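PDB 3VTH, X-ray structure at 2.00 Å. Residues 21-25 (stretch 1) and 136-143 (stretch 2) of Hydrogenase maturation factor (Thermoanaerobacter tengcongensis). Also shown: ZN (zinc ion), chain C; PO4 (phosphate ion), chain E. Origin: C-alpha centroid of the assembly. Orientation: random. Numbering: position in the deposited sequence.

Stretch 1, residues 21-25: QGVGF
Stretch 2 136-143: CTNCGPRF

A metal-pinned turn and the residues after it can supply carbonyls that hold an arginine against a neighbouring loop, as two irregular segments of this hydrogenase maturation factor illustrate. Only 181 Å² is buried between them, and the nearest CA atoms, those of Gly-24 and Thr-137, lie 4.8 Å apart.

Stretch 2 opens with Cys-136 (phi/psi -160/-171, chi1 p), whose SG binds zinc at 2.3 Å and accepts a hydrogen bond from Asn-138 N at 3.3 Å. A type I turn runs from here to Cys-139. Within it, Thr-137 (-62/-19, chi1 p) points its CA-to-CB bond toward stretch 1, packing CB 3.5 Å from Gly-24 CA. A CB on Gly-24 (71/30) would come within 2.6 Å of Thr-137 CB, so glycine suits both the packing and the positive phi. Asn-138 (-102/5, chi1 m, chi2 -41°) starts away, but its end returns: two waters each bridge Asn-138 OD1 to Val-23 O, and one also accepts from Thr-137 OG1 at 2.8 Å.

Cys-139 (-163/169, chi1 p) supplies a second zinc ligand, its SG at 2.3 Å. Gly-140 (103/-179) adopts angles that call for glycine, and Pro-141 (-64/146) leads into buried Arg-142 (-134/-90; m, m, t, chi4 -88°). This side chain turns back along its own stretch: Arg-142 NH1 reaches Cys-139 O at 2.9 Å and Pro-141 O at 3.0 Å, while Arg-142 NH2 reaches Cys-136 O at 3.0 Å. At its edge, near its plane, the guanidinium also meets Gly-22 O, with a nearly straight bond from Arg-142 NE at 2.7 Å and a weak one from Arg-142 NH2 at 3.2 Å. Phe-143 (-39/-52, chi1 t) makes no contact with stretch 1.

Gly-22 (70/25) and Val-23 (-125/7, chi1 m) precede Gly-24, the N-cap of a helix beginning at Phe-25 (-69/-38). Backbone N atoms of all four residues donate to phosphate.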

# COMPACT_ATOMS: atom_id res chain seq x y z
N GLN A 21 3.54 0.02 -21.74
CA GLN A 21 2.32 -0.33 -22.50
C GLN A 21 1.13 0.26 -21.77
O GLN A 21 1.17 0.42 -20.54
CB GLN A 21 2.14 -1.85 -22.60
CG GLN A 21 3.31 -2.58 -23.27
CD GLN A 21 3.06 -4.06 -23.42
OE1 GLN A 21 2.09 -4.60 -22.89
NE2 GLN A 21 3.96 -4.74 -24.13
N GLY A 22 0.08 0.60 -22.52
CA GLY A 22 -1.08 1.29 -21.98
C GLY A 22 -0.81 2.72 -21.56
O GLY A 22 -1.53 3.28 -20.70
N VAL A 23 0.19 3.34 -22.18
CA VAL A 23 0.60 4.69 -21.82
C VAL A 23 0.57 5.59 -23.06
O VAL A 23 0.99 6.74 -23.02
CB VAL A 23 2.02 4.71 -21.13
CG1 VAL A 23 2.03 3.77 -19.91
CG2 VAL A 23 3.14 4.27 -22.10
N GLY A 24 0.05 5.06 -24.16
CA GLY A 24 0.09 5.79 -25.43
C GLY A 24 1.48 5.86 -26.04
O GLY A 24 1.80 6.81 -26.77
N PHE A 25 2.30 4.85 -25.77
CA PHE A 25 3.63 4.80 -26.36
C PHE A 25 3.61 4.56 -27.88
O PHE A 25 4.42 5.12 -28.60
CB PHE A 25 4.51 3.78 -25.65
CG PHE A 25 5.86 4.30 -25.23
CD1 PHE A 25 6.35 4.04 -23.95
CD2 PHE A 25 6.64 5.05 -26.12
CE1 PHE A 25 7.62 4.51 -23.55
CE2 PHE A 25 7.91 5.53 -25.74
CZ PHE A 25 8.40 5.26 -24.45
N CYS A 136 -8.31 8.23 -21.54
CA CYS A 136 -7.46 8.40 -22.71
C CYS A 136 -6.17 7.63 -22.44
O CYS A 136 -6.10 6.89 -21.46
CB CYS A 136 -7.19 9.90 -22.96
SG CYS A 136 -6.14 10.70 -21.71
N THR A 137 -5.17 7.79 -23.30
CA THR A 137 -3.89 7.08 -23.10
C THR A 137 -3.18 7.49 -21.80
O THR A 137 -2.33 6.74 -21.32
CB THR A 137 -2.91 7.26 -24.29
OG1 THR A 137 -2.56 8.64 -24.44
CG2 THR A 137 -3.52 6.77 -25.57
N ASN A 138 -3.55 8.64 -21.23
CA ASN A 138 -2.86 9.19 -20.05
C ASN A 138 -3.58 9.01 -18.70
O ASN A 138 -3.10 9.54 -17.68
CB ASN A 138 -2.58 10.70 -20.25
CG ASN A 138 -1.61 10.98 -21.40
OD1 ASN A 138 -0.62 10.28 -21.59
ND2 ASN A 138 -1.90 12.04 -22.16
N CYS A 139 -4.70 8.29 -18.68
CA CYS A 139 -5.51 8.12 -17.45
C CYS A 139 -6.50 6.96 -17.55
O CYS A 139 -6.69 6.38 -18.63
CB CYS A 139 -6.28 9.42 -17.13
SG CYS A 139 -7.79 9.75 -18.13
N GLY A 140 -7.11 6.60 -16.42
CA GLY A 140 -8.15 5.57 -16.39
C GLY A 140 -7.66 4.23 -15.85
O GLY A 140 -6.49 4.08 -15.46
N PRO A 141 -8.55 3.24 -15.81
CA PRO A 141 -8.19 1.91 -15.34
C PRO A 141 -7.16 1.27 -16.24
O PRO A 141 -7.16 1.51 -17.46
CB PRO A 141 -9.51 1.13 -15.40
CG PRO A 141 -10.37 1.88 -16.31
CD PRO A 141 -9.98 3.32 -16.17
N ARG A 142 -6.27 0.49 -15.63
CA ARG A 142 -5.30 -0.30 -16.36
C ARG A 142 -5.32 -1.68 -15.73
O ARG A 142 -6.11 -2.53 -16.13
CB ARG A 142 -3.90 0.35 -16.33
CG ARG A 142 -3.77 1.68 -17.12
CD ARG A 142 -4.05 1.52 -18.63
NE ARG A 142 -3.77 2.77 -19.34
CZ ARG A 142 -4.64 3.77 -19.51
NH1 ARG A 142 -5.87 3.67 -19.04
NH2 ARG A 142 -4.26 4.88 -20.15
N PHE A 143 -4.48 -1.90 -14.72
CA PHE A 143 -4.45 -3.18 -14.01
C PHE A 143 -5.83 -3.80 -13.77
O PHE A 143 -6.07 -4.97 -14.13
CB PHE A 143 -3.73 -3.02 -12.66
CG PHE A 143 -3.75 -4.27 -11.83
CD1 PHE A 143 -4.38 -4.29 -10.59
CD2 PHE A 143 -3.16 -5.44 -12.30
CE1 PHE A 143 -4.40 -5.46 -9.82
CE2 PHE A 143 -3.18 -6.63 -11.53
CZ PHE A 143 -3.80 -6.63 -10.29
ZN ZN C . -7.36 11.26 -19.81
P PO4 E . 0.18 1.87 -25.65
O1 PO4 E . -1.00 2.64 -25.10
O2 PO4 E . 1.45 2.30 -24.95
O3 PO4 E . -0.04 0.41 -25.37
O4 PO4 E . 0.31 2.13 -27.14
O HOH W 1 0.96 8.29 -20.65
O HOH W 2 0.09 9.34 -23.93